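Local coordinates for serine protease pet (Escherichia coli, PDB 4OM9), which is a secreted autotransporter enterotoxin of enteroaggregative bacteria whose passenger domain acts as a serine protease, with alpha-fodrin as its probable host target, at residues 417-422 against 634-639; 620-623 against 627-630. One frame throughout, in Å; residues are numbered along the deposited sequence.

Overall arrangement
Both contacts involve the excursion of residues 618-644, whose antiparallel arms lie against the parallel beta-helix of the passenger domain. Contact 1 is a surface contact. It joins this excursion to a loop of the helix, residues 417-422, more than 200 positions earlier in the chain, and its chemistry is aromatic and apolar. Contact 2 is buried and local. It links 620-623 to 627-630 within the outgoing arm through one side-chain hydrogen bond. The centres lie about 12 Å apart. The returning segment 634-639 connects them: Arg637 NH1 meets Lys627 O at 2.7 Å, and Asp639 O meets Leu623 N at 2.8 Å.

Contact 1. Residues 417-422 against 634-639; sequences GDYAGI and FTFRQD
Tyr419 and Phe636 make this contact through their side chains, with no hydrogen bond across it. The two side chains cross at about a right angle, and their rings form an oblique aromatic pair. The centroids are 5.2 Å apart and the planes at 54°. The phenol end of Tyr419 does the touching: its OH lies at the edge of the Phe636 ring, near the ring plane, 3.5 Å from Phe636 CD2. Tyr419 CE1 is 3.6 Å from Phe636 CD2.

A CH-pi contact adds to the pair. Phe636 CB sits over one face of the tyrosine ring, 4.2 Å from its centroid. Asp418 CB lies over the opposite face.

Residues 417-422 end the loop between strands 404-408 and 422-424 of the right-handed parallel beta-helix and run into the latter. They include a type I beta turn, Gly417 to Ala420, closed by Ala420 N to Gly417 O at 3.1 Å. Phe636 lies on the short, weakly bonded strand 635-636, which pairs antiparallel with 629-630.

Both aromatic side chains touch Ala444 of strand 444-445. Phe636 keeps CG anti to its own N (chi1 173°), which brings the CD2 edge of the ring up to the tyrosine hydroxyl.

Contact 2. Residues 620-623 against 627-630; sequences YIDL and KNIT
A single hydrogen bond carries this contact: Asn628 ND2 donates to Asp622 OD2 at 2.8 Å, with an N-H...O angle of 162°. The side chains approach from opposite directions. The carboxylate and amide planes are only 29° apart. The bond uses the syn lone pair of OD2, and the acceptor lies close to the amide plane. Asn628 OD1 is 3.5 Å from Asp622 OD2. These are two acceptors, so this pair is no bond.

Asp622 ends strand 618-622, which pairs antiparallel with 640-644. Asn628 comes just before the weakly bonded strand 629-630, which pairs with 635-636. The contact thus spans the loop between two short antiparallel pairs beside the parallel beta-helix.

The buried carboxylate has several further partners. Its OD2 is also hydrogen-bonded to His474 NE2 and more weakly to Gln638 NE2. Its OD1 accepts from Tyr624 N and weakly from Asp639 N. Donors to both oxygens probably favour the charged form and restrict rotation of the group. With chi1 at 174°, Asp622 CG extends from CB opposite the backbone N, and this places OD2 at the amide of Asn628.

The amide is gripped as well. Asn628 ND2 gives a second bond to Arg637 O, and the Asn628 side chain touches Phe636 and Thr446.

Contact 1. Residues 417-422 against 634-639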
loop_
_atom_site.group_PDB
_atom_site.type_symbol
_atom_site.label_atom_id
_atom_site.label_comp_id
_atom_site.label_asym_id
_atom_site.label_seq_id
_atom_site.Cartn_x
_atom_site.Cartn_y
_atom_site.Cartn_z
ATOM N N GLY A 417 -1.063 -10.856 -27.556
ATOM C CA GLY A 417 -0.236 -11.513 -26.562
ATOM C C GLY A 417 -0.721 -11.349 -25.129
ATOM O O GLY A 417 -1.663 -10.612 -24.850
ATOM N N ASP A 418 -0.075 -12.049 -24.212
ATOM C CA ASP A 418 -0.467 -12.002 -22.806
ATOM C C ASP A 418 -0.570 -10.593 -22.210
ATOM O O ASP A 418 -1.399 -10.352 -21.327
ATOM C CB ASP A 418 0.510 -12.838 -21.985
ATOM C CG ASP A 418 0.544 -14.282 -22.434
ATOM O OD1 ASP A 418 -0.370 -14.697 -23.180
ATOM O OD2 ASP A 418 1.478 -15.006 -22.034
ATOM N N TYR A 419 0.247 -9.659 -22.689
ATOM C CA TYR A 419 0.259 -8.338 -22.082
ATOM C C TYR A 419 -0.509 -7.281 -22.866
ATOM O O TYR A 419 -0.426 -6.105 -22.535
ATOM C CB TYR A 419 1.709 -7.874 -21.851
ATOM C CG TYR A 419 2.591 -8.946 -21.242
ATOM C CD1 TYR A 419 2.493 -9.283 -19.894
ATOM C CD2 TYR A 419 3.484 -9.650 -22.021
ATOM C CE1 TYR A 419 3.291 -10.280 -19.342
ATOM C CE2 TYR A 419 4.281 -10.642 -21.485
ATOM C CZ TYR A 419 4.182 -10.959 -20.154
ATOM O OH TYR A 419 5.000 -11.944 -19.642
ATOM N N ALA A 420 -1.266 -7.691 -23.886
ATOM C CA ALA A 420 -2.024 -6.751 -24.723
ATOM C C ALA A 420 -1.095 -5.691 -25.313
ATOM O O ALA A 420 -1.502 -4.552 -25.578
ATOM C CB ALA A 420 -3.145 -6.100 -23.929
ATOM N N GLY A 421 0.165 -6.076 -25.493
ATOM C CA GLY A 421 1.144 -5.243 -26.158
ATOM C C GLY A 421 1.419 -3.885 -25.537
ATOM O O GLY A 421 1.721 -2.942 -26.261
ATOM N N ILE A 422 1.323 -3.780 -24.212
ATOM C CA ILE A 422 1.716 -2.550 -23.546
ATOM C C ILE A 422 2.563 -2.850 -22.295
ATOM O O ILE A 422 2.377 -3.849 -21.578
ATOM C CB ILE A 422 0.474 -1.673 -23.221
ATOM C CG1 ILE A 422 0.900 -0.325 -22.620
ATOM C CG2 ILE A 422 -0.545 -2.424 -22.355
ATOM C CD1 ILE A 422 -0.153 0.762 -22.696
ATOM N N PHE A 634 9.738 -4.159 -24.593
ATOM C CA PHE A 634 8.513 -4.820 -25.066
ATOM C C PHE A 634 8.552 -6.265 -24.656
ATOM O O PHE A 634 7.956 -7.116 -25.284
ATOM C CB PHE A 634 8.396 -4.709 -26.582
ATOM C CG PHE A 634 8.592 -3.313 -27.099
ATOM C CD1 PHE A 634 7.650 -2.334 -26.848
ATOM C CD2 PHE A 634 9.706 -2.983 -27.849
ATOM C CE1 PHE A 634 7.812 -1.057 -27.326
ATOM C CE2 PHE A 634 9.874 -1.707 -28.330
ATOM C CZ PHE A 634 8.929 -0.740 -28.063
ATOM N N THR A 635 9.348 -6.535 -23.641
ATOM C CA THR A 635 9.417 -7.854 -23.059
ATOM C C THR A 635 9.362 -7.678 -21.541
ATOM O O THR A 635 9.828 -6.669 -21.003
ATOM C CB THR A 635 10.690 -8.594 -23.522
ATOM O OG1 THR A 635 10.484 -9.071 -24.859
ATOM C CG2 THR A 635 10.977 -9.794 -22.630
ATOM N N PHE A 636 8.771 -8.646 -20.862
ATOM C CA PHE A 636 8.486 -8.545 -19.441
ATOM C C PHE A 636 8.973 -9.782 -18.724
ATOM O O PHE A 636 8.777 -10.899 -19.205
ATOM C CB PHE A 636 6.993 -8.353 -19.239
ATOM C CG PHE A 636 6.547 -8.403 -17.816
ATOM C CD1 PHE A 636 6.536 -7.254 -17.035
ATOM C CD2 PHE A 636 6.095 -9.593 -17.269
ATOM C CE1 PHE A 636 6.084 -7.308 -15.731
ATOM C CE2 PHE A 636 5.650 -9.651 -15.960
ATOM C CZ PHE A 636 5.639 -8.514 -15.191
ATOM N N ARG A 637 9.610 -9.564 -17.579
ATOM C CA ARG A 637 10.144 -10.633 -16.748
ATOM C C ARG A 637 9.513 -10.539 -15.356
ATOM O O ARG A 637 9.207 -9.440 -14.874
ATOM C CB ARG A 637 11.681 -10.537 -16.676
ATOM C CG ARG A 637 12.210 -9.757 -15.458
ATOM C CD ARG A 637 13.209 -8.631 -15.740
ATOM N NE ARG A 637 14.598 -9.087 -15.771
ATOM C CZ ARG A 637 15.663 -8.305 -15.581
ATOM N NH1 ARG A 637 15.526 -7.014 -15.306
ATOM N NH2 ARG A 637 16.876 -8.826 -15.649
ATOM N N GLN A 638 9.280 -11.685 -14.719
ATOM C CA GLN A 638 8.825 -11.698 -13.329
ATOM C C GLN A 638 9.211 -13.015 -12.676
ATOM O O GLN A 638 9.126 -14.065 -13.296
ATOM C CB GLN A 638 7.306 -11.465 -13.223
ATOM C CG GLN A 638 6.794 -11.366 -11.764
ATOM C CD GLN A 638 5.367 -10.802 -11.647
ATOM O OE1 GLN A 638 4.367 -11.522 -11.818
ATOM N NE2 GLN A 638 5.271 -9.517 -11.325
ATOM N N ASP A 639 9.675 -12.937 -11.433
ATOM C CA ASP A 639 10.072 -14.113 -10.670
ATOM C C ASP A 639 9.605 -13.939 -9.239
ATOM O O ASP A 639 10.053 -13.046 -8.524
ATOM C CB ASP A 639 11.587 -14.330 -10.710
ATOM C CG ASP A 639 11.995 -15.692 -10.174
ATOM O OD1 ASP A 639 11.122 -16.428 -9.678
ATOM O OD2 ASP A 639 13.186 -16.037 -10.253
#

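Contact 2. Residues 620-623 against 627-630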
loop_
_atom_site.group_PDB
_atom_site.type_symbol
_atom_site.label_atom_id
_atom_site.label_comp_id
_atom_site.label_asym_id
_atom_site.label_seq_id
_atom_site.Cartn_x
_atom_site.Cartn_y
_atom_site.Cartn_z
ATOM N N TYR A 620 4.045 -12.223 -0.947
ATOM C CA TYR A 620 4.756 -12.477 -2.195
ATOM C C TYR A 620 5.682 -11.327 -2.562
ATOM O O TYR A 620 5.350 -10.160 -2.381
ATOM C CB TYR A 620 3.761 -12.734 -3.333
ATOM C CG TYR A 620 2.831 -13.904 -3.035
ATOM C CD1 TYR A 620 1.769 -13.757 -2.151
ATOM C CD2 TYR A 620 3.027 -15.152 -3.627
ATOM C CE1 TYR A 620 0.931 -14.810 -1.861
ATOM C CE2 TYR A 620 2.188 -16.212 -3.342
ATOM C CZ TYR A 620 1.139 -16.028 -2.463
ATOM O OH TYR A 620 0.291 -17.048 -2.152
ATOM N N ILE A 621 6.856 -11.660 -3.070
ATOM C CA ILE A 621 7.734 -10.629 -3.609
ATOM C C ILE A 621 8.198 -11.031 -4.995
ATOM O O ILE A 621 8.160 -12.220 -5.362
ATOM C CB ILE A 621 8.960 -10.363 -2.709
ATOM C CG1 ILE A 621 9.865 -11.588 -2.641
ATOM C CG2 ILE A 621 8.519 -9.944 -1.325
ATOM C CD1 ILE A 621 11.180 -11.351 -1.868
ATOM N N ASP A 622 8.644 -10.020 -5.743
ATOM C CA ASP A 622 9.050 -10.142 -7.132
ATOM C C ASP A 622 10.537 -9.831 -7.188
ATOM O O ASP A 622 10.948 -8.714 -6.898
ATOM C CB ASP A 622 8.206 -9.181 -7.997
ATOM C CG ASP A 622 8.650 -9.103 -9.479
ATOM O OD1 ASP A 622 9.470 -9.926 -9.942
ATOM O OD2 ASP A 622 8.133 -8.205 -10.182
ATOM N N LEU A 623 11.348 -10.819 -7.537
ATOM C CA LEU A 623 12.776 -10.608 -7.654
ATOM C C LEU A 623 13.182 -9.598 -8.757
ATOM O O LEU A 623 14.340 -9.170 -8.810
ATOM C CB LEU A 623 13.475 -11.935 -7.892
ATOM C CG LEU A 623 13.397 -12.883 -6.688
ATOM C CD1 LEU A 623 14.132 -14.190 -6.968
ATOM C CD2 LEU A 623 13.947 -12.204 -5.424
ATOM N N LYS A 627 12.279 -3.600 -11.974
ATOM C CA LYS A 627 13.061 -3.780 -13.204
ATOM C C LYS A 627 12.486 -4.911 -14.073
ATOM O O LYS A 627 13.211 -5.798 -14.537
ATOM C CB LYS A 627 14.542 -4.043 -12.861
ATOM C CG LYS A 627 14.791 -5.147 -11.860
ATOM C CD LYS A 627 16.077 -4.892 -11.077
ATOM C CE LYS A 627 17.237 -5.730 -11.592
ATOM N NZ LYS A 627 18.511 -5.400 -10.860
ATOM N N ASN A 628 11.169 -4.876 -14.276
ATOM C CA ASN A 628 10.464 -5.934 -14.991
ATOM C C ASN A 628 10.520 -5.813 -16.523
ATOM O O ASN A 628 10.290 -6.790 -17.235
ATOM C CB ASN A 628 8.996 -5.964 -14.555
ATOM C CG ASN A 628 8.823 -6.314 -13.084
ATOM O OD1 ASN A 628 8.515 -5.449 -12.269
ATOM N ND2 ASN A 628 8.999 -7.590 -12.747
ATOM N N ILE A 629 10.805 -4.619 -17.032
ATOM C CA ILE A 629 10.862 -4.441 -18.466
ATOM C C ILE A 629 12.271 -4.670 -19.019
ATOM O O ILE A 629 13.262 -4.120 -18.490
ATOM C CB ILE A 629 10.389 -3.041 -18.880
ATOM C CG1 ILE A 629 9.004 -2.733 -18.288
ATOM C CG2 ILE A 629 10.395 -2.902 -20.403
ATOM C CD1 ILE A 629 7.929 -3.782 -18.588
ATOM N N THR A 630 12.354 -5.471 -20.087
ATOM C CA THR A 630 13.640 -5.852 -20.674
ATOM C C THR A 630 13.734 -5.579 -22.165
ATOM O O THR A 630 12.854 -4.944 -22.750
ATOM C CB THR A 630 13.931 -7.320 -20.440
ATOM O OG1 THR A 630 12.816 -8.093 -20.882
ATOM C CG2 THR A 630 14.130 -7.576 -18.951
#